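Local coordinates for core protein VP7 (Bluetongue virus, PDB 1BVP) that forms the trimeric capsomers of the viral core, which assemble in 260 copies on the VP3 scaffold, and takes part in binding the host cell surface, at residues A[110-115]-A[302-307]; A[71-76]-A[310-315]; A[1-6]-A[99-104]; A[269-274]-A[289-294]. All blocks are in the same frame, centred on the assembly; numbering follows the deposited sequence.

Interaction 1: A[110-115]-A[302-307]; sequences ARVTGE and NDRDSI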
loop_
_atom_site.group_PDB
_atom_site.type_symbol
_atom_site.label_atom_id
_atom_site.label_comp_id
_atom_site.label_asym_id
_atom_site.label_seq_id
_atom_site.Cartn_x
_atom_site.Cartn_y
_atom_site.Cartn_z
ATOM N N ALA A 110 8.151 -8.824 -17.401
ATOM C CA ALA A 110 8.217 -7.612 -18.225
ATOM C C ALA A 110 8.124 -6.392 -17.310
ATOM O O ALA A 110 8.760 -5.351 -17.548
ATOM C CB ALA A 110 7.093 -7.597 -19.229
ATOM N N ARG A 111 7.283 -6.509 -16.291
ATOM C CA ARG A 111 7.166 -5.442 -15.346
ATOM C C ARG A 111 8.486 -5.223 -14.605
ATOM O O ARG A 111 8.987 -4.099 -14.542
ATOM C CB ARG A 111 6.094 -5.725 -14.321
ATOM C CG ARG A 111 5.867 -4.474 -13.556
ATOM C CD ARG A 111 5.209 -3.441 -14.489
ATOM N NE ARG A 111 4.028 -3.041 -13.769
ATOM C CZ ARG A 111 2.790 -3.119 -14.204
ATOM N NH1 ARG A 111 2.523 -3.550 -15.415
ATOM N NH2 ARG A 111 1.808 -2.921 -13.348
ATOM N N VAL A 112 9.028 -6.279 -14.006
ATOM C CA VAL A 112 10.276 -6.131 -13.291
ATOM C C VAL A 112 11.311 -5.474 -14.194
ATOM O O VAL A 112 11.970 -4.504 -13.828
ATOM C CB VAL A 112 10.817 -7.470 -12.808
ATOM C CG1 VAL A 112 12.181 -7.286 -12.185
ATOM C CG2 VAL A 112 9.870 -8.067 -11.780
ATOM N N THR A 113 11.411 -5.941 -15.417
ATOM C CA THR A 113 12.401 -5.353 -16.285
ATOM C C THR A 113 12.085 -3.916 -16.685
ATOM O O THR A 113 12.930 -3.033 -16.590
ATOM C CB THR A 113 12.647 -6.273 -17.468
ATOM O OG1 THR A 113 13.406 -7.389 -16.997
ATOM C CG2 THR A 113 13.404 -5.582 -18.585
ATOM N N GLY A 114 10.850 -3.675 -17.065
ATOM C CA GLY A 114 10.483 -2.349 -17.486
ATOM C C GLY A 114 10.647 -1.271 -16.441
ATOM O O GLY A 114 11.282 -0.259 -16.735
ATOM N N GLU A 115 10.135 -1.469 -15.223
ATOM C CA GLU A 115 10.246 -0.401 -14.237
ATOM C C GLU A 115 11.644 -0.192 -13.694
ATOM O O GLU A 115 12.098 0.919 -13.525
ATOM C CB GLU A 115 9.186 -0.503 -13.114
ATOM C CG GLU A 115 9.236 -1.716 -12.203
ATOM C CD GLU A 115 10.088 -1.556 -10.957
ATOM O OE1 GLU A 115 10.746 -0.528 -10.776
ATOM O OE2 GLU A 115 10.103 -2.470 -10.123
ATOM N N ASN A 302 16.410 -1.101 -5.686
ATOM C CA ASN A 302 16.075 -0.390 -6.918
ATOM C C ASN A 302 16.620 -0.974 -8.214
ATOM O O ASN A 302 16.493 -0.354 -9.278
ATOM C CB ASN A 302 16.502 1.071 -6.800
ATOM C CG ASN A 302 17.980 1.209 -6.628
ATOM O OD1 ASN A 302 18.452 1.427 -5.522
ATOM N ND2 ASN A 302 18.738 1.020 -7.712
ATOM N N ASP A 303 17.233 -2.148 -8.125
ATOM C CA ASP A 303 17.794 -2.803 -9.289
ATOM C C ASP A 303 17.038 -4.086 -9.601
ATOM O O ASP A 303 16.434 -4.710 -8.712
ATOM C CB ASP A 303 19.274 -3.116 -9.053
ATOM C CG ASP A 303 19.494 -3.949 -7.819
ATOM O OD1 ASP A 303 19.185 -3.466 -6.712
ATOM O OD2 ASP A 303 19.963 -5.090 -7.948
ATOM N N ARG A 304 17.116 -4.485 -10.865
ATOM C CA ARG A 304 16.482 -5.684 -11.360
ATOM C C ARG A 304 16.778 -6.923 -10.519
ATOM O O ARG A 304 15.849 -7.629 -10.092
ATOM C CB ARG A 304 16.926 -5.932 -12.798
ATOM C CG ARG A 304 16.284 -7.125 -13.445
ATOM C CD ARG A 304 16.779 -7.329 -14.859
ATOM N NE ARG A 304 16.263 -8.562 -15.458
ATOM C CZ ARG A 304 16.721 -9.778 -15.161
ATOM N NH1 ARG A 304 17.708 -9.929 -14.268
ATOM N NH2 ARG A 304 16.208 -10.844 -15.769
ATOM N N ASP A 305 18.052 -7.153 -10.219
ATOM C CA ASP A 305 18.432 -8.340 -9.466
ATOM C C ASP A 305 17.748 -8.508 -8.120
ATOM O O ASP A 305 17.178 -9.582 -7.824
ATOM C CB ASP A 305 19.945 -8.433 -9.305
ATOM C CG ASP A 305 20.682 -8.677 -10.637
ATOM O OD1 ASP A 305 20.065 -9.018 -11.696
ATOM O OD2 ASP A 305 21.926 -8.514 -10.605
ATOM N N SER A 306 17.755 -7.452 -7.319
ATOM C CA SER A 306 17.133 -7.519 -6.001
ATOM C C SER A 306 15.656 -7.787 -6.116
ATOM O O SER A 306 15.130 -8.674 -5.429
ATOM C CB SER A 306 17.356 -6.217 -5.273
ATOM O OG SER A 306 18.742 -5.973 -5.279
ATOM N N ILE A 307 14.984 -7.032 -6.984
ATOM C CA ILE A 307 13.553 -7.216 -7.143
ATOM C C ILE A 307 13.227 -8.646 -7.584
ATOM O O ILE A 307 12.366 -9.305 -6.998
ATOM C CB ILE A 307 12.990 -6.237 -8.144
ATOM C CG1 ILE A 307 13.326 -4.809 -7.715
ATOM C CG2 ILE A 307 11.504 -6.437 -8.235
ATOM C CD1 ILE A 307 12.670 -4.399 -6.389
#
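A partly buried helix-to-helix contact sets Val112 and Thr113 of helix 103-116 against Arg304 and Ile307 in the first turn of helix 304-323; its inner half is apolar and its outer half polar. The closest backbone approach is Thr113 CA to Arg304 CA, 6.4 Å. On the inner side Val112 CG1 lies 4.1 Å from Ile307 CG2, and the two beta-branched chains slide past each other in opposite directions. Val112 CG1 also lies 4.3 Å from Arg304 CG, so the arginine contributes its aliphatic stem to this layer. With CG anti to its backbone nitrogen (chi1 -178°) and the chain extended as far as NE, Arg304 runs alongside Thr113 in the same direction. Thr113 OG1 sits 3.5 Å from Arg304 NE, at the edge of the guanidinium and near its plane. Both polar ends share a stronger partner, the carboxylate of Asp2, which forms a salt bridge with Arg304 NH2 and a hydrogen bond with Thr113. A long ion pair, 3.6 Å from Arg304 NH1 to Asp305 OD1, lies within the same turn. The new helix starts at Asp303, the N-cap, whose OD2 accepts from Ser306 N at 3.3 Å. The contact thus joins the helix that leads up to the beta domain to one that follows the chain's return from it, as suits the VP7 fold, in which a beta-sandwich is inserted into a helical domain.

Interaction 2: A[71-76]-A[310-315]; sequences SAAGIN and LLLLST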
loop_
_atom_site.group_PDB
_atom_site.type_symbol
_atom_site.label_atom_id
_atom_site.label_comp_id
_atom_site.label_asym_id
_atom_site.label_seq_id
_atom_site.Cartn_x
_atom_site.Cartn_y
_atom_site.Cartn_z
ATOM N N SER A 71 19.234 -20.571 -10.192
ATOM C CA SER A 71 19.766 -20.326 -11.540
ATOM C C SER A 71 19.170 -19.077 -12.176
ATOM O O SER A 71 19.880 -18.292 -12.796
ATOM C CB SER A 71 19.580 -21.546 -12.457
ATOM O OG SER A 71 20.343 -22.637 -11.949
ATOM N N ALA A 72 17.873 -18.859 -11.989
ATOM C CA ALA A 72 17.248 -17.674 -12.572
ATOM C C ALA A 72 17.755 -16.396 -11.892
ATOM O O ALA A 72 17.844 -15.360 -12.542
ATOM C CB ALA A 72 15.724 -17.758 -12.455
ATOM N N ALA A 73 18.044 -16.475 -10.588
ATOM C CA ALA A 73 18.525 -15.337 -9.811
ATOM C C ALA A 73 20.015 -15.091 -9.980
ATOM O O ALA A 73 20.507 -14.025 -9.624
ATOM C CB ALA A 73 18.190 -15.512 -8.357
ATOM N N GLY A 74 20.725 -16.072 -10.519
ATOM C CA GLY A 74 22.155 -15.936 -10.753
ATOM C C GLY A 74 23.002 -16.148 -9.517
ATOM O O GLY A 74 24.158 -15.748 -9.474
ATOM N N ILE A 75 22.444 -16.840 -8.539
ATOM C CA ILE A 75 23.109 -17.113 -7.272
ATOM C C ILE A 75 23.715 -18.509 -7.171
ATOM O O ILE A 75 23.187 -19.491 -7.675
ATOM C CB ILE A 75 22.085 -17.002 -6.126
ATOM C CG1 ILE A 75 21.469 -15.608 -6.105
ATOM C CG2 ILE A 75 22.689 -17.392 -4.796
ATOM C CD1 ILE A 75 20.321 -15.499 -5.155
ATOM N N ASN A 76 24.821 -18.601 -6.459
ATOM C CA ASN A 76 25.463 -19.872 -6.229
ATOM C C ASN A 76 25.541 -19.951 -4.686
ATOM O O ASN A 76 26.371 -19.286 -4.101
ATOM C CB ASN A 76 26.834 -19.865 -6.903
ATOM C CG ASN A 76 27.705 -21.059 -6.501
ATOM O OD1 ASN A 76 28.908 -21.035 -6.725
ATOM N ND2 ASN A 76 27.105 -22.111 -5.917
ATOM N N LEU A 310 13.685 -11.231 -4.877
ATOM C CA LEU A 310 12.609 -11.183 -3.902
ATOM C C LEU A 310 11.404 -11.902 -4.461
ATOM O O LEU A 310 10.831 -12.746 -3.762
ATOM C CB LEU A 310 12.242 -9.737 -3.511
ATOM C CG LEU A 310 13.350 -9.062 -2.690
ATOM C CD1 LEU A 310 13.104 -7.593 -2.633
ATOM C CD2 LEU A 310 13.451 -9.670 -1.308
ATOM N N LEU A 311 11.012 -11.585 -5.698
ATOM C CA LEU A 311 9.851 -12.243 -6.308
ATOM C C LEU A 311 10.030 -13.758 -6.404
ATOM O O LEU A 311 9.165 -14.536 -5.985
ATOM C CB LEU A 311 9.587 -11.683 -7.692
ATOM C CG LEU A 311 9.194 -10.223 -7.605
ATOM C CD1 LEU A 311 8.824 -9.753 -8.987
ATOM C CD2 LEU A 311 8.021 -10.059 -6.636
ATOM N N LEU A 312 11.187 -14.159 -6.915
ATOM C CA LEU A 312 11.524 -15.559 -7.055
ATOM C C LEU A 312 11.531 -16.274 -5.676
ATOM O O LEU A 312 10.948 -17.365 -5.509
ATOM C CB LEU A 312 12.870 -15.657 -7.775
ATOM C CG LEU A 312 12.983 -16.052 -9.270
ATOM C CD1 LEU A 312 11.787 -15.705 -10.064
ATOM C CD2 LEU A 312 14.219 -15.439 -9.876
ATOM N N LEU A 313 12.123 -15.641 -4.667
ATOM C CA LEU A 313 12.155 -16.244 -3.332
ATOM C C LEU A 313 10.766 -16.340 -2.710
ATOM O O LEU A 313 10.476 -17.294 -2.012
ATOM C CB LEU A 313 13.048 -15.441 -2.421
ATOM C CG LEU A 313 14.249 -16.133 -1.818
ATOM C CD1 LEU A 313 14.766 -15.184 -0.762
ATOM C CD2 LEU A 313 13.900 -17.478 -1.194
ATOM N N SER A 314 9.909 -15.351 -2.953
ATOM C CA SER A 314 8.550 -15.354 -2.421
ATOM C C SER A 314 7.774 -16.548 -2.969
ATOM O O SER A 314 7.085 -17.263 -2.225
ATOM C CB SER A 314 7.842 -14.053 -2.786
ATOM O OG SER A 314 6.601 -14.007 -2.110
ATOM N N THR A 315 7.894 -16.769 -4.276
ATOM C CA THR A 315 7.260 -17.911 -4.902
ATOM C C THR A 315 7.847 -19.206 -4.310
ATOM O O THR A 315 7.098 -20.120 -3.935
ATOM C CB THR A 315 7.476 -17.882 -6.411
ATOM O OG1 THR A 315 6.996 -16.637 -6.913
ATOM C CG2 THR A 315 6.696 -19.005 -7.101
#
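Leu312 of helix 304-323 reaches across to Ala72 and Ala73, in the last turn of helix 55-73. Its CB points toward that helix but touches nothing on it. CG comes closer, 4.5 Å from Ala72 CB, and there the chain forks. Branch CD2 makes the contact: it lies 3.8 Å from Ala72 CB. The same methyl is 4.0 Å from Ala73 N, so it fits against two successive alanines and the peptide between them. CD1 is farther from Ala72 CB, at 5.0 Å, and the leucine side chain also packs on Leu9 of helix 2-15. Alanine suits both places, since its short side chain lets the leucine tip come down close to the helix backbone. Ala72 also packs on Ala8, which makes helix 2-15 a third member of this layer. The two alanines are followed by Gly74, whose positive phi (80°) is readily adopted by a residue without a side chain. Beyond it the chain turns away, and Ile75 packs on Ile285 of helix 276-286. This is close, apolar helix packing in the core of the helical domain, set beside a Schellman motif that ends helix 55-73 with Gly74 as its C-prime residue.

Interaction 3: A[1-6]-A[99-104]; sequences MDTIAA and IPFTTE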
loop_
_atom_site.group_PDB
_atom_site.type_symbol
_atom_site.label_atom_id
_atom_site.label_comp_id
_atom_site.label_asym_id
_atom_site.label_seq_id
_atom_site.Cartn_x
_atom_site.Cartn_y
_atom_site.Cartn_z
ATOM N N MET A 1 17.322 -14.465 -21.115
ATOM C CA MET A 1 17.441 -14.239 -19.609
ATOM C C MET A 1 16.105 -13.840 -18.874
ATOM O O MET A 1 15.838 -14.224 -17.705
ATOM C CB MET A 1 18.554 -13.220 -19.310
ATOM C CG MET A 1 19.120 -13.286 -17.868
ATOM S SD MET A 1 19.814 -14.933 -17.276
ATOM C CE MET A 1 21.433 -15.034 -18.154
ATOM N N ASP A 2 15.290 -13.024 -19.533
ATOM C CA ASP A 2 14.019 -12.695 -18.954
ATOM C C ASP A 2 13.159 -13.957 -19.086
ATOM O O ASP A 2 12.414 -14.325 -18.172
ATOM C CB ASP A 2 13.413 -11.504 -19.670
ATOM C CG ASP A 2 13.722 -10.158 -18.962
ATOM O OD1 ASP A 2 14.368 -10.134 -17.878
ATOM O OD2 ASP A 2 13.288 -9.114 -19.500
ATOM N N THR A 3 13.342 -14.669 -20.199
ATOM C CA THR A 3 12.639 -15.931 -20.478
ATOM C C THR A 3 13.038 -16.987 -19.459
ATOM O O THR A 3 12.205 -17.778 -19.007
ATOM C CB THR A 3 12.972 -16.435 -21.869
ATOM O OG1 THR A 3 14.309 -16.032 -22.176
ATOM C CG2 THR A 3 12.034 -15.819 -22.896
ATOM N N ILE A 4 14.313 -17.004 -19.097
ATOM C CA ILE A 4 14.774 -17.939 -18.082
ATOM C C ILE A 4 13.982 -17.712 -16.790
ATOM O O ILE A 4 13.438 -18.659 -16.205
ATOM C CB ILE A 4 16.274 -17.743 -17.824
ATOM C CG1 ILE A 4 17.007 -17.992 -19.137
ATOM C CG2 ILE A 4 16.781 -18.631 -16.676
ATOM C CD1 ILE A 4 18.409 -18.362 -18.941
ATOM N N ALA A 5 13.852 -16.455 -16.381
ATOM C CA ALA A 5 13.127 -16.170 -15.148
ATOM C C ALA A 5 11.650 -16.531 -15.280
ATOM O O ALA A 5 11.074 -17.144 -14.360
ATOM C CB ALA A 5 13.305 -14.734 -14.751
ATOM N N ALA A 6 11.052 -16.184 -16.424
ATOM C CA ALA A 6 9.646 -16.500 -16.718
ATOM C C ALA A 6 9.397 -18.037 -16.619
ATOM O O ALA A 6 8.371 -18.494 -16.054
ATOM C CB ALA A 6 9.272 -15.954 -18.086
ATOM N N ILE A 99 10.391 -25.443 -23.136
ATOM C CA ILE A 99 9.631 -25.328 -21.880
ATOM C C ILE A 99 8.848 -24.028 -22.004
ATOM O O ILE A 99 9.425 -22.948 -22.161
ATOM C CB ILE A 99 10.499 -25.219 -20.642
ATOM C CG1 ILE A 99 11.467 -26.400 -20.563
ATOM C CG2 ILE A 99 9.589 -25.147 -19.412
ATOM C CD1 ILE A 99 12.244 -26.434 -19.285
ATOM N N PRO A 100 7.518 -24.120 -21.992
ATOM C CA PRO A 100 6.724 -22.892 -22.121
ATOM C C PRO A 100 6.573 -22.110 -20.793
ATOM O O PRO A 100 6.784 -22.649 -19.702
ATOM C CB PRO A 100 5.382 -23.425 -22.644
ATOM C CG PRO A 100 5.254 -24.733 -21.870
ATOM C CD PRO A 100 6.667 -25.314 -21.790
ATOM N N PHE A 101 6.327 -20.811 -20.897
ATOM C CA PHE A 101 6.089 -19.987 -19.714
ATOM C C PHE A 101 4.681 -19.400 -19.868
ATOM O O PHE A 101 4.157 -19.295 -20.988
ATOM C CB PHE A 101 7.153 -18.901 -19.542
ATOM C CG PHE A 101 7.397 -18.065 -20.771
ATOM C CD1 PHE A 101 6.545 -17.011 -21.095
ATOM C CD2 PHE A 101 8.488 -18.317 -21.589
ATOM C CE1 PHE A 101 6.784 -16.216 -22.239
ATOM C CE2 PHE A 101 8.743 -17.539 -22.723
ATOM C CZ PHE A 101 7.887 -16.482 -23.051
ATOM N N THR A 102 4.014 -19.133 -18.758
ATOM C CA THR A 102 2.671 -18.594 -18.822
ATOM C C THR A 102 2.603 -17.072 -19.070
ATOM O O THR A 102 3.559 -16.331 -18.846
ATOM C CB THR A 102 1.946 -18.863 -17.515
ATOM O OG1 THR A 102 2.691 -18.282 -16.436
ATOM C CG2 THR A 102 1.790 -20.341 -17.280
ATOM N N THR A 103 1.443 -16.620 -19.527
ATOM C CA THR A 103 1.172 -15.210 -19.737
ATOM C C THR A 103 1.436 -14.418 -18.425
ATOM O O THR A 103 2.058 -13.360 -18.478
ATOM C CB THR A 103 -0.298 -15.028 -20.194
ATOM O OG1 THR A 103 -0.431 -15.473 -21.543
ATOM C CG2 THR A 103 -0.715 -13.599 -20.129
ATOM N N GLU A 104 1.004 -14.945 -17.270
ATOM C CA GLU A 104 1.227 -14.308 -15.963
ATOM C C GLU A 104 2.718 -14.132 -15.709
ATOM O O GLU A 104 3.192 -13.016 -15.489
ATOM C CB GLU A 104 0.672 -15.144 -14.816
ATOM C CG GLU A 104 -0.837 -15.341 -14.810
ATOM C CD GLU A 104 -1.420 -15.997 -16.101
ATOM O OE1 GLU A 104 -0.888 -17.033 -16.606
ATOM O OE2 GLU A 104 -2.447 -15.461 -16.605
#
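The Phe101 ring lies against the first turns of helix 2-15, overlapping Ala6 near its root and Thr3 farther out. Phe101 belongs to the loop leading into helix 103-116 of the helical domain, whose start is N-capped: Thr102 is the N-cap, and its OG1 accepts from Ala105 N. Thr3 and Ala6 are three residues apart and so fall on the same side of their helix, where they offer one surface to the ring. Ala6 CB approaches the ring obliquely and sits 3.9 Å from Phe101 CG; so small a side chain lets the aromatic ring settle near the helix backbone. The ring is placed there by a first torsion of 51°, which sets Phe101 CG between its backbone nitrogen and carbonyl carbon. Thr3 turns its methyl, not its hydroxyl, to the phenylalanine, as fits an apolar layer. Polar bonds hold the neighbouring loop residues: Thr10 OG1 bonds with both Ala6 O and Thr102 N, and Arg7 NE with Ile99 O, so the loop is tied to helix 2-15 on the two sides of Phe101 in sequence. The site lies at the trimer interface, where Thr3 packs on Gln19 of the second subunit and Glu104 meets its own copies in both other chains. At the outer end of the ring, Phe101 CE2 lies 3.7 Å from Thr3 CG2, while at its root Phe101 CB lies 3.7 Å from Ala6 O.

Interaction 4: A[269-274]-A[289-294]; sequences NVYSFR and TTLPNM
Tyr271, on helix 263-271, lies beside an irregular run, 289-294, that carries the chain from helix 276-286 toward helix 304-323; the backbones come nearest at Tyr271 CA and Met294 CA, 6.2 Å apart. Near the start of the run an ST turn bends the chain, with Thr289 OG1 accepting from Leu291 N at 3.2 Å. Across the gap Tyr271 does nearly all the work. A first torsion of -68° puts its CG anti to the carbonyl carbon, and the ring extends along the loop backbone. At its end Tyr271 OH donates to Pro292 O, 2.6 Å away; the C=O...O angle is 148° and the donor is tilted 17° from the carbonyl plane. The same oxygen and the carbonyl carbon of Asn293 lie at the ring edge, while Met294 C approaches obliquely, 3.5 Å from Tyr271 CD1. Pro292 CG lies 3.8 Å from Tyr271 OH, so the proline ring packs beside the hydroxyl. Val270 CG1 lies over one ring face, offset toward the rim, and Leu286 of helix 276-286 packs on the tyrosine as well. Asn293 ND2 is hydrogen-bonded to Asn287 OD1. Tyrosine suits this place because it joins a broad apolar ring to a donor at the far end. The chemistry therefore implies that one phenol hydroxyl satisfies a loop carbonyl, while the buried ring packs along the peptides that follow it.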
loop_
_atom_site.group_PDB
_atom_site.type_symbol
_atom_site.label_atom_id
_atom_site.label_comp_id
_atom_site.label_asym_id
_atom_site.label_seq_id
_atom_site.Cartn_x
_atom_site.Cartn_y
_atom_site.Cartn_z
ATOM N N ASN A 269 6.428 -11.982 2.799
ATOM C CA ASN A 269 6.396 -13.416 2.614
ATOM C C ASN A 269 7.797 -14.015 2.718
ATOM O O ASN A 269 7.981 -15.023 3.377
ATOM C CB ASN A 269 5.783 -13.747 1.255
ATOM C CG ASN A 269 5.497 -15.244 1.090
ATOM O OD1 ASN A 269 5.737 -15.823 0.026
ATOM N ND2 ASN A 269 5.004 -15.876 2.154
ATOM N N VAL A 270 8.772 -13.410 2.043
ATOM C CA VAL A 270 10.174 -13.867 2.061
ATOM C C VAL A 270 10.789 -13.850 3.463
ATOM O O VAL A 270 11.501 -14.769 3.845
ATOM C CB VAL A 270 11.063 -12.947 1.194
ATOM C CG1 VAL A 270 12.525 -13.247 1.434
ATOM C CG2 VAL A 270 10.676 -13.037 -0.282
ATOM N N TYR A 271 10.538 -12.788 4.226
ATOM C CA TYR A 271 11.127 -12.682 5.557
ATOM C C TYR A 271 10.378 -13.356 6.680
ATOM O O TYR A 271 10.822 -13.323 7.815
ATOM C CB TYR A 271 11.465 -11.235 5.892
ATOM C CG TYR A 271 12.599 -10.671 5.054
ATOM C CD1 TYR A 271 13.921 -10.991 5.335
ATOM C CD2 TYR A 271 12.351 -9.843 3.955
ATOM C CE1 TYR A 271 14.985 -10.512 4.540
ATOM C CE2 TYR A 271 13.412 -9.356 3.152
ATOM C CZ TYR A 271 14.716 -9.701 3.461
ATOM O OH TYR A 271 15.758 -9.223 2.692
ATOM N N SER A 272 9.249 -13.979 6.379
ATOM C CA SER A 272 8.526 -14.710 7.411
ATOM C C SER A 272 9.374 -15.899 7.824
ATOM O O SER A 272 10.202 -16.442 7.054
ATOM C CB SER A 272 7.184 -15.191 6.924
ATOM O OG SER A 272 6.361 -14.075 6.772
ATOM N N PHE A 273 9.124 -16.317 9.047
ATOM C CA PHE A 273 9.874 -17.386 9.653
ATOM C C PHE A 273 9.622 -18.768 9.064
ATOM O O PHE A 273 10.571 -19.413 8.597
ATOM C CB PHE A 273 9.588 -17.366 11.158
ATOM C CG PHE A 273 10.300 -18.440 11.925
ATOM C CD1 PHE A 273 11.709 -18.500 11.930
ATOM C CD2 PHE A 273 9.570 -19.393 12.645
ATOM C CE1 PHE A 273 12.391 -19.500 12.645
ATOM C CE2 PHE A 273 10.231 -20.407 13.366
ATOM C CZ PHE A 273 11.655 -20.451 13.363
ATOM N N ARG A 274 8.347 -19.200 9.115
ATOM C CA ARG A 274 7.879 -20.528 8.657
ATOM C C ARG A 274 8.389 -21.593 9.646
ATOM O O ARG A 274 7.628 -22.111 10.480
ATOM C CB ARG A 274 8.318 -20.802 7.206
ATOM C CG ARG A 274 7.327 -20.186 6.261
ATOM C CD ARG A 274 7.784 -20.163 4.849
ATOM N NE ARG A 274 6.635 -20.005 3.962
ATOM C CZ ARG A 274 6.216 -18.845 3.482
ATOM N NH1 ARG A 274 6.883 -17.742 3.800
ATOM N NH2 ARG A 274 5.086 -18.791 2.768
ATOM N N THR A 289 23.536 -11.977 -1.721
ATOM C CA THR A 289 22.980 -10.797 -2.376
ATOM C C THR A 289 23.264 -9.518 -1.575
ATOM O O THR A 289 23.900 -9.552 -0.513
ATOM C CB THR A 289 21.444 -10.946 -2.551
ATOM O OG1 THR A 289 20.797 -10.790 -1.283
ATOM C CG2 THR A 289 21.088 -12.339 -3.108
ATOM N N THR A 290 22.775 -8.385 -2.072
ATOM C CA THR A 290 22.981 -7.113 -1.384
ATOM C C THR A 290 21.801 -6.789 -0.488
ATOM O O THR A 290 21.718 -5.698 0.078
ATOM C CB THR A 290 23.214 -5.970 -2.372
ATOM O OG1 THR A 290 22.207 -5.996 -3.384
ATOM C CG2 THR A 290 24.569 -6.127 -3.028
ATOM N N LEU A 291 20.905 -7.757 -0.350
ATOM C CA LEU A 291 19.727 -7.625 0.466
ATOM C C LEU A 291 20.019 -8.135 1.872
ATOM O O LEU A 291 20.910 -8.964 2.072
ATOM C CB LEU A 291 18.614 -8.488 -0.114
ATOM C CG LEU A 291 17.452 -8.051 -1.004
ATOM C CD1 LEU A 291 17.517 -6.638 -1.424
ATOM C CD2 LEU A 291 17.425 -8.977 -2.203
ATOM N N PRO A 292 19.370 -7.539 2.882
ATOM C CA PRO A 292 19.597 -8.011 4.247
ATOM C C PRO A 292 19.092 -9.457 4.315
ATOM O O PRO A 292 18.104 -9.822 3.671
ATOM C CB PRO A 292 18.747 -7.055 5.097
ATOM C CG PRO A 292 17.820 -6.378 4.106
ATOM C CD PRO A 292 18.663 -6.244 2.884
ATOM N N ASN A 293 19.768 -10.279 5.101
ATOM C CA ASN A 293 19.416 -11.675 5.195
ATOM C C ASN A 293 18.274 -12.070 6.119
ATOM O O ASN A 293 17.792 -13.195 6.039
ATOM C CB ASN A 293 20.669 -12.508 5.436
ATOM C CG ASN A 293 21.237 -12.323 6.823
ATOM O OD1 ASN A 293 20.603 -11.723 7.704
ATOM N ND2 ASN A 293 22.433 -12.842 7.039
ATOM N N MET A 294 17.876 -11.220 7.062
ATOM C CA MET A 294 16.728 -11.612 7.894
ATOM C C MET A 294 15.730 -10.559 8.305
ATOM O O MET A 294 14.700 -10.868 8.889
ATOM C CB MET A 294 17.079 -12.568 9.043
ATOM C CG MET A 294 18.209 -12.201 9.955
ATOM S SD MET A 294 18.318 -13.515 11.173
ATOM C CE MET A 294 19.715 -14.407 10.616
#

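All four interactions lie in the helical part of the chain, and they form a connected set. Interactions 1 and 2 share helix 304-323 and touch through Val112 and Leu311; interactions 1 and 3 share helix 103-116 and are joined by Asp2. Interactions 2 and 3 are buried and meet across their segments mainly through apolar side-chain groups, the methyl of Thr3 among them, whereas interactions 1 and 4 are partly buried and add polar groups: an arginine beside a threonine in interaction 1, a tyrosine-to-carbonyl bond in interaction 4. Interaction 4 meets interaction 2 where Val270 packs on Leu313, but lies about 14 Å from interaction 3 at the nearest atoms. Each also has residues in contact with a neighbouring subunit.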